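PDB 1BKP: thymidylate synthase 1 from Bacillus subtilis, which catalyses the reductive methylation of dUMP to dTMP with 5,10-methylenetetrahydrofolate as methyl donor and reductant, supplying a DNA precursor. Local coordinates for residues 5-10 against 186-191; 13-18 against 229-234; 124-129 against 252-257. All coordinates share one frame; numbering follows the deposited sequence.

Contact 1: residues 5-10 against 186-191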
loop_
_atom_site.group_PDB
_atom_site.type_symbol
_atom_site.label_atom_id
_atom_site.label_comp_id
_atom_site.label_asym_id
_atom_site.label_seq_id
_atom_site.Cartn_x
_atom_site.Cartn_y
_atom_site.Cartn_z
ATOM N N LYS A 5 -5.383 -20.090 -11.089
ATOM C CA LYS A 5 -4.256 -19.841 -12.008
ATOM C C LYS A 5 -3.220 -18.872 -11.486
ATOM O O LYS A 5 -2.035 -19.126 -11.510
ATOM C CB LYS A 5 -4.799 -19.333 -13.360
ATOM C CG LYS A 5 -5.553 -20.478 -14.049
ATOM C CD LYS A 5 -5.925 -20.197 -15.476
ATOM C CE LYS A 5 -6.789 -21.324 -15.971
ATOM N NZ LYS A 5 -6.036 -22.598 -15.745
ATOM N N GLN A 6 -3.708 -17.761 -10.940
ATOM C CA GLN A 6 -2.816 -16.756 -10.416
ATOM C C GLN A 6 -2.147 -17.213 -9.191
ATOM O O GLN A 6 -0.967 -16.905 -8.990
ATOM C CB GLN A 6 -3.592 -15.440 -10.163
ATOM C CG GLN A 6 -4.031 -14.818 -11.500
ATOM C CD GLN A 6 -4.623 -13.396 -11.275
ATOM O OE1 GLN A 6 -3.980 -12.557 -10.664
ATOM N NE2 GLN A 6 -5.833 -13.182 -11.683
ATOM N N TYR A 7 -2.893 -17.932 -8.342
ATOM C CA TYR A 7 -2.272 -18.394 -7.063
ATOM C C TYR A 7 -1.103 -19.405 -7.331
ATOM O O TYR A 7 0.013 -19.282 -6.788
ATOM C CB TYR A 7 -3.389 -19.029 -6.211
ATOM C CG TYR A 7 -2.930 -19.672 -4.940
ATOM C CD1 TYR A 7 -2.758 -18.899 -3.811
ATOM C CD2 TYR A 7 -2.778 -21.035 -4.847
ATOM C CE1 TYR A 7 -2.435 -19.439 -2.556
ATOM C CE2 TYR A 7 -2.470 -21.622 -3.599
ATOM C CZ TYR A 7 -2.289 -20.831 -2.454
ATOM O OH TYR A 7 -1.888 -21.349 -1.223
ATOM N N ASN A 8 -1.376 -20.347 -8.240
ATOM C CA ASN A 8 -0.442 -21.352 -8.607
ATOM C C ASN A 8 0.808 -20.720 -9.195
ATOM O O ASN A 8 1.901 -21.260 -9.026
ATOM C CB ASN A 8 -1.036 -22.301 -9.629
ATOM C CG ASN A 8 -2.034 -23.338 -9.069
ATOM O OD1 ASN A 8 -2.599 -24.121 -9.857
ATOM N ND2 ASN A 8 -2.350 -23.275 -7.826
ATOM N N SER A 9 0.660 -19.616 -9.959
ATOM C CA SER A 9 1.831 -18.913 -10.550
ATOM C C SER A 9 2.692 -18.309 -9.469
ATOM O O SER A 9 3.916 -18.436 -9.529
ATOM C CB SER A 9 1.448 -17.767 -11.524
ATOM O OG SER A 9 0.884 -18.404 -12.659
ATOM N N ILE A 10 2.077 -17.663 -8.484
ATOM C CA ILE A 10 2.855 -17.100 -7.371
ATOM C C ILE A 10 3.549 -18.166 -6.576
ATOM O O ILE A 10 4.770 -18.074 -6.252
ATOM C CB ILE A 10 1.979 -16.252 -6.460
ATOM C CG1 ILE A 10 1.460 -15.044 -7.322
ATOM C CG2 ILE A 10 2.750 -15.773 -5.193
ATOM C CD1 ILE A 10 0.457 -14.130 -6.618
ATOM N N LEU A 186 -1.754 -20.824 4.004
ATOM C CA LEU A 186 -2.888 -20.730 4.889
ATOM C C LEU A 186 -3.660 -19.391 4.896
ATOM O O LEU A 186 -4.847 -19.373 4.960
ATOM C CB LEU A 186 -2.405 -21.026 6.290
ATOM C CG LEU A 186 -1.806 -22.475 6.348
ATOM C CD1 LEU A 186 -1.011 -22.622 7.620
ATOM C CD2 LEU A 186 -2.931 -23.528 6.313
ATOM N N GLY A 187 -2.970 -18.287 4.874
ATOM C CA GLY A 187 -3.666 -17.047 4.945
ATOM C C GLY A 187 -4.164 -16.412 3.643
ATOM O O GLY A 187 -5.293 -15.960 3.591
ATOM N N ASN A 188 -3.360 -16.436 2.593
ATOM C CA ASN A 188 -3.774 -15.764 1.374
ATOM C C ASN A 188 -5.159 -16.180 0.768
ATOM O O ASN A 188 -5.995 -15.274 0.431
ATOM C CB ASN A 188 -2.679 -15.907 0.320
ATOM C CG ASN A 188 -3.039 -15.214 -0.970
ATOM O OD1 ASN A 188 -3.353 -15.875 -1.942
ATOM N ND2 ASN A 188 -2.827 -13.881 -1.021
ATOM N N PRO A 189 -5.434 -17.488 0.622
ATOM C CA PRO A 189 -6.769 -17.807 0.012
ATOM C C PRO A 189 -7.944 -17.307 0.782
ATOM O O PRO A 189 -8.908 -16.785 0.208
ATOM C CB PRO A 189 -6.743 -19.344 -0.153
ATOM C CG PRO A 189 -5.209 -19.714 -0.195
ATOM C CD PRO A 189 -4.627 -18.734 0.852
ATOM N N PHE A 190 -7.844 -17.363 2.108
ATOM C CA PHE A 190 -8.906 -16.891 3.009
ATOM C C PHE A 190 -9.068 -15.345 2.835
ATOM O O PHE A 190 -10.184 -14.821 2.758
ATOM C CB PHE A 190 -8.424 -17.211 4.392
ATOM C CG PHE A 190 -9.370 -16.886 5.493
ATOM C CD1 PHE A 190 -10.323 -17.841 5.950
ATOM C CD2 PHE A 190 -9.245 -15.692 6.172
ATOM C CE1 PHE A 190 -11.093 -17.564 7.066
ATOM C CE2 PHE A 190 -10.046 -15.409 7.324
ATOM C CZ PHE A 190 -10.946 -16.340 7.753
ATOM N N ASN A 191 -7.948 -14.619 2.878
ATOM C CA ASN A 191 -7.925 -13.146 2.787
ATOM C C ASN A 191 -8.373 -12.593 1.433
ATOM O O ASN A 191 -9.172 -11.659 1.389
ATOM C CB ASN A 191 -6.516 -12.669 3.082
ATOM C CG ASN A 191 -6.198 -12.661 4.556
ATOM O OD1 ASN A 191 -7.090 -12.454 5.440
ATOM N ND2 ASN A 191 -4.945 -12.851 4.853
#
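The ring of Tyr7 and the side-chain amide of Asn188 lie nearly coplanar, their planes 13° apart, and run past each other in opposite directions. Asn188 OD1 sits at the ring edge, close to the ring plane, 3.6 Å from Tyr7 CD1 and about as near to CE1. Pro189 approaches obliquely, its CG 3.7 Å from Tyr7 CE1 and 3.8 Å from Tyr7 OH. The ring reaches this place because its CG is anti to the backbone N (chi1 174°), which carries it off helix 3-17 towards the N-terminal part of helix 188-206. This is the thymidylate synthase fold, in which these two helices pack beside the central mixed sheet; Asn188 also touches Phe215 and Ile217 of strand 209-223. Tyr7 OH donates to Met184 O, just ahead of segment 186-191, and Asn188 ND2 bonds OD1 of Asn182, a residue predicted to bind dUMP shared between dimer partners. Asn188 OD1, by contrast, is buried without a hydrogen-bond partner and has the C-H edge of Tyr7 against it. With an alanine at Tyr7, Met184 O would probably lose its hydroxyl donor, and a gap would open beside Pro189 CG and Asn188 OD1.

Contact 2: residues 13-18 against 229-234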
loop_
_atom_site.group_PDB
_atom_site.type_symbol
_atom_site.label_atom_id
_atom_site.label_comp_id
_atom_site.label_asym_id
_atom_site.label_seq_id
_atom_site.Cartn_x
_atom_site.Cartn_y
_atom_site.Cartn_z
ATOM N N ASP A 13 6.609 -19.479 -8.265
ATOM C CA ASP A 13 7.671 -18.493 -8.245
ATOM C C ASP A 13 8.410 -18.517 -6.922
ATOM O O ASP A 13 9.660 -18.331 -6.842
ATOM C CB ASP A 13 7.097 -17.082 -8.501
ATOM C CG ASP A 13 8.193 -16.039 -8.555
ATOM O OD1 ASP A 13 9.126 -16.289 -9.306
ATOM O OD2 ASP A 13 8.182 -14.996 -7.887
ATOM N N ILE A 14 7.657 -18.793 -5.862
ATOM C CA ILE A 14 8.246 -18.833 -4.548
ATOM C C ILE A 14 9.096 -20.105 -4.336
ATOM O O ILE A 14 10.284 -20.041 -3.848
ATOM C CB ILE A 14 7.109 -18.734 -3.433
ATOM C CG1 ILE A 14 6.475 -17.340 -3.460
ATOM C CG2 ILE A 14 7.670 -19.009 -1.990
ATOM C CD1 ILE A 14 5.206 -17.241 -2.485
ATOM N N ILE A 15 8.525 -21.238 -4.780
ATOM C CA ILE A 15 9.200 -22.513 -4.646
ATOM C C ILE A 15 10.448 -22.430 -5.474
ATOM O O ILE A 15 11.461 -22.825 -5.007
ATOM C CB ILE A 15 8.381 -23.695 -5.177
ATOM C CG1 ILE A 15 7.263 -24.046 -4.201
ATOM C CG2 ILE A 15 9.296 -24.880 -5.451
ATOM C CD1 ILE A 15 6.257 -24.993 -4.836
ATOM N N ASN A 16 10.416 -21.846 -6.654
ATOM C CA ASN A 16 11.617 -21.775 -7.467
ATOM C C ASN A 16 12.641 -20.685 -7.248
ATOM O O ASN A 16 13.830 -20.928 -7.341
ATOM C CB ASN A 16 11.276 -21.798 -8.968
ATOM C CG ASN A 16 10.439 -22.992 -9.356
ATOM O OD1 ASN A 16 10.478 -24.025 -8.693
ATOM N ND2 ASN A 16 9.650 -22.848 -10.408
ATOM N N ASN A 17 12.197 -19.515 -6.855
ATOM C CA ASN A 17 13.070 -18.361 -6.742
ATOM C C ASN A 17 13.013 -17.783 -5.375
ATOM O O ASN A 17 13.653 -16.745 -5.104
ATOM C CB ASN A 17 12.527 -17.289 -7.681
ATOM C CG ASN A 17 12.576 -17.715 -9.110
ATOM O OD1 ASN A 17 13.600 -18.180 -9.582
ATOM N ND2 ASN A 17 11.474 -17.577 -9.803
ATOM N N GLY A 18 12.243 -18.408 -4.489
ATOM C CA GLY A 18 12.140 -17.828 -3.148
ATOM C C GLY A 18 13.420 -17.809 -2.318
ATOM O O GLY A 18 14.274 -18.680 -2.468
ATOM N N ASN A 229 2.575 -30.270 0.001
ATOM C CA ASN A 229 1.118 -30.175 -0.216
ATOM C C ASN A 229 0.836 -29.144 -1.318
ATOM O O ASN A 229 -0.054 -29.357 -2.133
ATOM C CB ASN A 229 0.374 -29.659 1.014
ATOM C CG ASN A 229 0.060 -30.747 2.027
ATOM O OD1 ASN A 229 0.208 -31.930 1.770
ATOM N ND2 ASN A 229 -0.274 -30.324 3.233
ATOM N N LEU A 230 1.647 -28.065 -1.399
ATOM C CA LEU A 230 1.348 -27.030 -2.397
ATOM C C LEU A 230 1.628 -27.591 -3.790
ATOM O O LEU A 230 0.962 -27.242 -4.781
ATOM C CB LEU A 230 2.190 -25.745 -2.128
ATOM C CG LEU A 230 1.818 -24.971 -0.895
ATOM C CD1 LEU A 230 2.866 -23.830 -0.624
ATOM C CD2 LEU A 230 0.399 -24.424 -1.141
ATOM N N LYS A 231 2.652 -28.436 -3.858
ATOM C CA LYS A 231 3.031 -29.091 -5.121
ATOM C C LYS A 231 1.858 -29.966 -5.523
ATOM O O LYS A 231 1.561 -30.066 -6.698
ATOM C CB LYS A 231 4.301 -29.952 -4.950
ATOM C CG LYS A 231 5.612 -29.119 -5.044
ATOM C CD LYS A 231 6.767 -30.122 -4.954
ATOM C CE LYS A 231 8.105 -29.474 -4.681
ATOM N NZ LYS A 231 8.726 -29.025 -5.939
ATOM N N ILE A 232 1.250 -30.674 -4.561
ATOM C CA ILE A 232 0.041 -31.459 -4.860
ATOM C C ILE A 232 -1.059 -30.562 -5.384
ATOM O O ILE A 232 -1.627 -30.828 -6.460
ATOM C CB ILE A 232 -0.510 -32.181 -3.587
ATOM C CG1 ILE A 232 0.398 -33.348 -3.231
ATOM C CG2 ILE A 232 -2.035 -32.686 -3.782
ATOM C CD1 ILE A 232 -0.019 -33.874 -1.825
ATOM N N GLN A 233 -1.385 -29.484 -4.656
ATOM C CA GLN A 233 -2.427 -28.572 -5.109
ATOM C C GLN A 233 -2.255 -28.096 -6.515
ATOM O O GLN A 233 -3.190 -27.875 -7.211
ATOM C CB GLN A 233 -2.454 -27.299 -4.272
ATOM C CG GLN A 233 -3.434 -27.375 -3.254
ATOM C CD GLN A 233 -3.508 -26.144 -2.438
ATOM O OE1 GLN A 233 -2.767 -26.026 -1.436
ATOM N NE2 GLN A 233 -4.446 -25.212 -2.819
ATOM N N MET A 234 -1.029 -27.809 -6.893
ATOM C CA MET A 234 -0.768 -27.313 -8.193
ATOM C C MET A 234 -1.068 -28.262 -9.311
ATOM O O MET A 234 -1.264 -27.804 -10.409
ATOM C CB MET A 234 0.651 -26.784 -8.291
ATOM C CG MET A 234 0.715 -25.367 -7.668
ATOM S SD MET A 234 2.293 -24.646 -7.798
ATOM C CE MET A 234 3.455 -25.904 -7.129
#
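Ile15 and Met234 reach toward each other and meet tip to tip, methyl against methyl, with Ile15 CD1 3.7 Å from Met234 CE. The two chains get there by different shapes. Ile15 is drawn out along its longer branch: chi2 of 167° leaves CD1 at the far end of an extended arm, pointing at the facing helix. Met234 is extended as far as its sulfur and then turns, chi3 being -51°, and that last bend brings CE in front of the isoleucine methyl. Lys231 lies across Ile15 at a slant, its CG 4.2 Å from Ile15 CD1, and a bend at its last torsion (chi4 -85°) turns NZ toward the CG2 branch of the same isoleucine. No hydrogen bond spans the segments; 132 Å² is buried near the surface, the largest share from Ile15. Within segment 13-18 a side-chain bond ties successive turns: Asn17 ND2 donates to Asp13 OD1 over 2.7 Å, reaching the anti side of the carboxylate, while Asp13 OD2 forms a salt bridge with Lys45. The packing of Ile15 on Met234 and Lys231 joins the C-terminal end of helix 3-17 to helix 227-235. One residue away from these contacts, Ile14 and Leu230 both touch Val222, so both helices pack on strand 209-223 of the central sheet, and Leu230 and Met234 also pack on Ile11 of helix 3-17.

Contact 3: residues 124-129 against 252-257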
loop_
_atom_site.group_PDB
_atom_site.type_symbol
_atom_site.label_atom_id
_atom_site.label_comp_id
_atom_site.label_asym_id
_atom_site.label_seq_id
_atom_site.Cartn_x
_atom_site.Cartn_y
_atom_site.Cartn_z
ATOM N N ASP A 124 -16.770 7.368 12.095
ATOM C CA ASP A 124 -15.588 6.474 11.969
ATOM C C ASP A 124 -15.191 6.288 10.474
ATOM O O ASP A 124 -15.843 6.825 9.530
ATOM C CB ASP A 124 -15.859 5.129 12.728
ATOM C CG ASP A 124 -16.991 4.310 12.114
ATOM O OD1 ASP A 124 -17.147 4.248 10.845
ATOM O OD2 ASP A 124 -17.778 3.754 12.908
ATOM N N GLN A 125 -14.157 5.492 10.237
ATOM C CA GLN A 125 -13.691 5.296 8.873
ATOM C C GLN A 125 -14.654 4.641 7.952
ATOM O O GLN A 125 -14.617 4.867 6.764
ATOM C CB GLN A 125 -12.414 4.426 8.914
ATOM C CG GLN A 125 -11.162 5.157 9.503
ATOM C CD GLN A 125 -9.902 4.299 9.290
ATOM O OE1 GLN A 125 -9.578 3.956 8.106
ATOM N NE2 GLN A 125 -9.257 3.860 10.386
ATOM N N VAL A 126 -15.478 3.738 8.462
ATOM C CA VAL A 126 -16.368 3.019 7.583
ATOM C C VAL A 126 -17.547 3.961 7.169
ATOM O O VAL A 126 -17.857 4.062 5.979
ATOM C CB VAL A 126 -16.911 1.763 8.279
ATOM C CG1 VAL A 126 -17.923 1.045 7.380
ATOM C CG2 VAL A 126 -15.750 0.822 8.686
ATOM N N ASP A 127 -18.187 4.648 8.127
ATOM C CA ASP A 127 -19.260 5.573 7.740
ATOM C C ASP A 127 -18.749 6.736 6.915
ATOM O O ASP A 127 -19.432 7.173 5.970
ATOM C CB ASP A 127 -19.948 6.098 8.994
ATOM C CG ASP A 127 -20.797 5.020 9.677
ATOM O OD1 ASP A 127 -21.315 4.103 8.975
ATOM O OD2 ASP A 127 -20.845 5.076 10.918
ATOM N N TYR A 128 -17.494 7.131 7.146
ATOM C CA TYR A 128 -16.971 8.216 6.387
ATOM C C TYR A 128 -16.784 7.706 4.926
ATOM O O TYR A 128 -17.203 8.334 3.935
ATOM C CB TYR A 128 -15.609 8.654 6.946
ATOM C CG TYR A 128 -15.100 9.866 6.201
ATOM C CD1 TYR A 128 -15.569 11.150 6.521
ATOM C CD2 TYR A 128 -14.198 9.730 5.152
ATOM C CE1 TYR A 128 -15.138 12.254 5.836
ATOM C CE2 TYR A 128 -13.755 10.828 4.463
ATOM C CZ TYR A 128 -14.214 12.073 4.826
ATOM O OH TYR A 128 -13.577 13.129 4.234
ATOM N N LEU A 129 -16.219 6.499 4.788
ATOM C CA LEU A 129 -16.027 5.928 3.446
ATOM C C LEU A 129 -17.371 5.749 2.732
ATOM O O LEU A 129 -17.508 6.129 1.543
ATOM C CB LEU A 129 -15.384 4.498 3.588
ATOM C CG LEU A 129 -15.292 3.672 2.231
ATOM C CD1 LEU A 129 -14.324 4.379 1.253
ATOM C CD2 LEU A 129 -14.890 2.164 2.437
ATOM N N ASP A 252 -28.737 -1.605 3.545
ATOM C CA ASP A 252 -27.857 -0.937 4.484
ATOM C C ASP A 252 -26.706 -1.874 4.835
ATOM O O ASP A 252 -26.950 -3.012 5.152
ATOM C CB ASP A 252 -28.605 -0.666 5.773
ATOM C CG ASP A 252 -27.762 0.117 6.763
ATOM O OD1 ASP A 252 -27.269 1.156 6.373
ATOM O OD2 ASP A 252 -27.548 -0.256 7.913
ATOM N N PHE A 253 -25.453 -1.390 4.792
ATOM C CA PHE A 253 -24.306 -2.200 5.178
ATOM C C PHE A 253 -24.456 -2.885 6.580
ATOM O O PHE A 253 -23.945 -3.976 6.830
ATOM C CB PHE A 253 -23.087 -1.268 5.224
ATOM C CG PHE A 253 -21.779 -1.994 5.467
ATOM C CD1 PHE A 253 -21.188 -2.747 4.435
ATOM C CD2 PHE A 253 -21.163 -1.941 6.719
ATOM C CE1 PHE A 253 -19.973 -3.450 4.659
ATOM C CE2 PHE A 253 -19.985 -2.627 6.909
ATOM C CZ PHE A 253 -19.392 -3.376 5.884
ATOM N N TYR A 254 -25.161 -2.224 7.474
ATOM C CA TYR A 254 -25.318 -2.721 8.809
ATOM C C TYR A 254 -26.445 -3.728 8.953
ATOM O O TYR A 254 -26.586 -4.275 10.022
ATOM C CB TYR A 254 -25.499 -1.581 9.787
ATOM C CG TYR A 254 -24.283 -0.714 9.767
ATOM C CD1 TYR A 254 -23.120 -1.120 10.423
ATOM C CD2 TYR A 254 -24.274 0.481 9.069
ATOM C CE1 TYR A 254 -21.941 -0.328 10.380
ATOM C CE2 TYR A 254 -23.107 1.283 9.007
ATOM C CZ TYR A 254 -21.956 0.876 9.662
ATOM O OH TYR A 254 -20.805 1.629 9.604
ATOM N N ASP A 255 -27.062 -4.125 7.833
ATOM C CA ASP A 255 -28.149 -5.096 7.900
ATOM C C ASP A 255 -27.723 -6.498 7.484
ATOM O O ASP A 255 -28.473 -7.450 7.660
ATOM C CB ASP A 255 -29.299 -4.673 6.966
ATOM C CG ASP A 255 -30.110 -3.546 7.530
ATOM O OD1 ASP A 255 -29.991 -3.297 8.753
ATOM O OD2 ASP A 255 -30.831 -2.873 6.735
ATOM N N PHE A 256 -26.526 -6.652 6.936
ATOM C CA PHE A 256 -26.084 -7.938 6.436
ATOM C C PHE A 256 -25.814 -8.914 7.583
ATOM O O PHE A 256 -25.428 -8.501 8.664
ATOM C CB PHE A 256 -24.776 -7.766 5.606
ATOM C CG PHE A 256 -24.982 -7.266 4.190
ATOM C CD1 PHE A 256 -25.480 -8.128 3.224
ATOM C CD2 PHE A 256 -24.610 -5.957 3.834
ATOM C CE1 PHE A 256 -25.622 -7.733 1.873
ATOM C CE2 PHE A 256 -24.714 -5.483 2.523
ATOM C CZ PHE A 256 -25.230 -6.391 1.495
ATOM N N THR A 257 -26.159 -10.178 7.412
ATOM C CA THR A 257 -25.889 -11.126 8.485
ATOM C C THR A 257 -25.342 -12.276 7.694
ATOM O O THR A 257 -25.464 -12.285 6.459
ATOM C CB THR A 257 -27.213 -11.638 9.274
ATOM O OG1 THR A 257 -28.097 -12.316 8.354
ATOM C CG2 THR A 257 -27.957 -10.500 10.005
#
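Asp127 and Tyr254 form a partly buried contact, polar with an apolar flank, that joins the capped start of helix 125-135 to the loop between strands 243-246 and 261-264, away from the substrate sites. The helix start is a classical N-cap: Asp124 OD1 accepts from Asp127 N at 2.9 Å, nearly straight at 170°, and more weakly from Val126 N. Asp124 OD2 pairs with Lys114 and Lys78. One bond crosses the contact, from Tyr254 OH to Asp127 OD1 at 2.6 Å. The carboxylate and ring planes are turned 63° apart, and the hydroxyl comes to OD1 from above the carboxylate plane, 43° out of it, whereas OD1 itself lies at the edge of the tyrosine ring. Lys78 NZ bonds the same hydroxyl and makes a long, weak ion pair with Asp127 OD2; its positive charge would probably strengthen the phenol as a donor. The apolar flank belongs to Val126. Its CG1 lies 3.7 Å from Tyr254 OH and 4.2 Å from Phe253 CE2, the latter approached obliquely. Phe253 in turn touches Trp75 of helix 64-75 and Met201 and Ile202 of helix 188-206, so the loop packs on both of these helices. Two features position the tyrosine from its own side: Tyr254 N makes a weak bond to Asp252 OD2, and Phe253 CD2 sits 4.0 Å above the plane of the Tyr254 ring, over its centre.

Contacts 1 and 2 share helix 3-17 and adjoin, their centres about 11 Å apart: Asn8 O lies 3.6 Å from Met234 SD, and Tyr7 OH 3.8 Å from Leu230 CD2. Helix 3-17 thus packs against helix 188-206 through Tyr7 and against helix 227-235 from Tyr7 to Ile15. Contact 3 stands on the opposite side of the chain's centre, about 28 Å from contact 1 and about 38 Å from contact 2, centre to centre, touching neither. Helix 188-206 connects the regions, since its N-terminal part belongs to contact 1 and its Met201 and Ile202 meet Phe253. Along the chain the order is 5-10, 13-18, 124-129, 186-191, 229-234, 252-257, so the pairings interlock within a single domain.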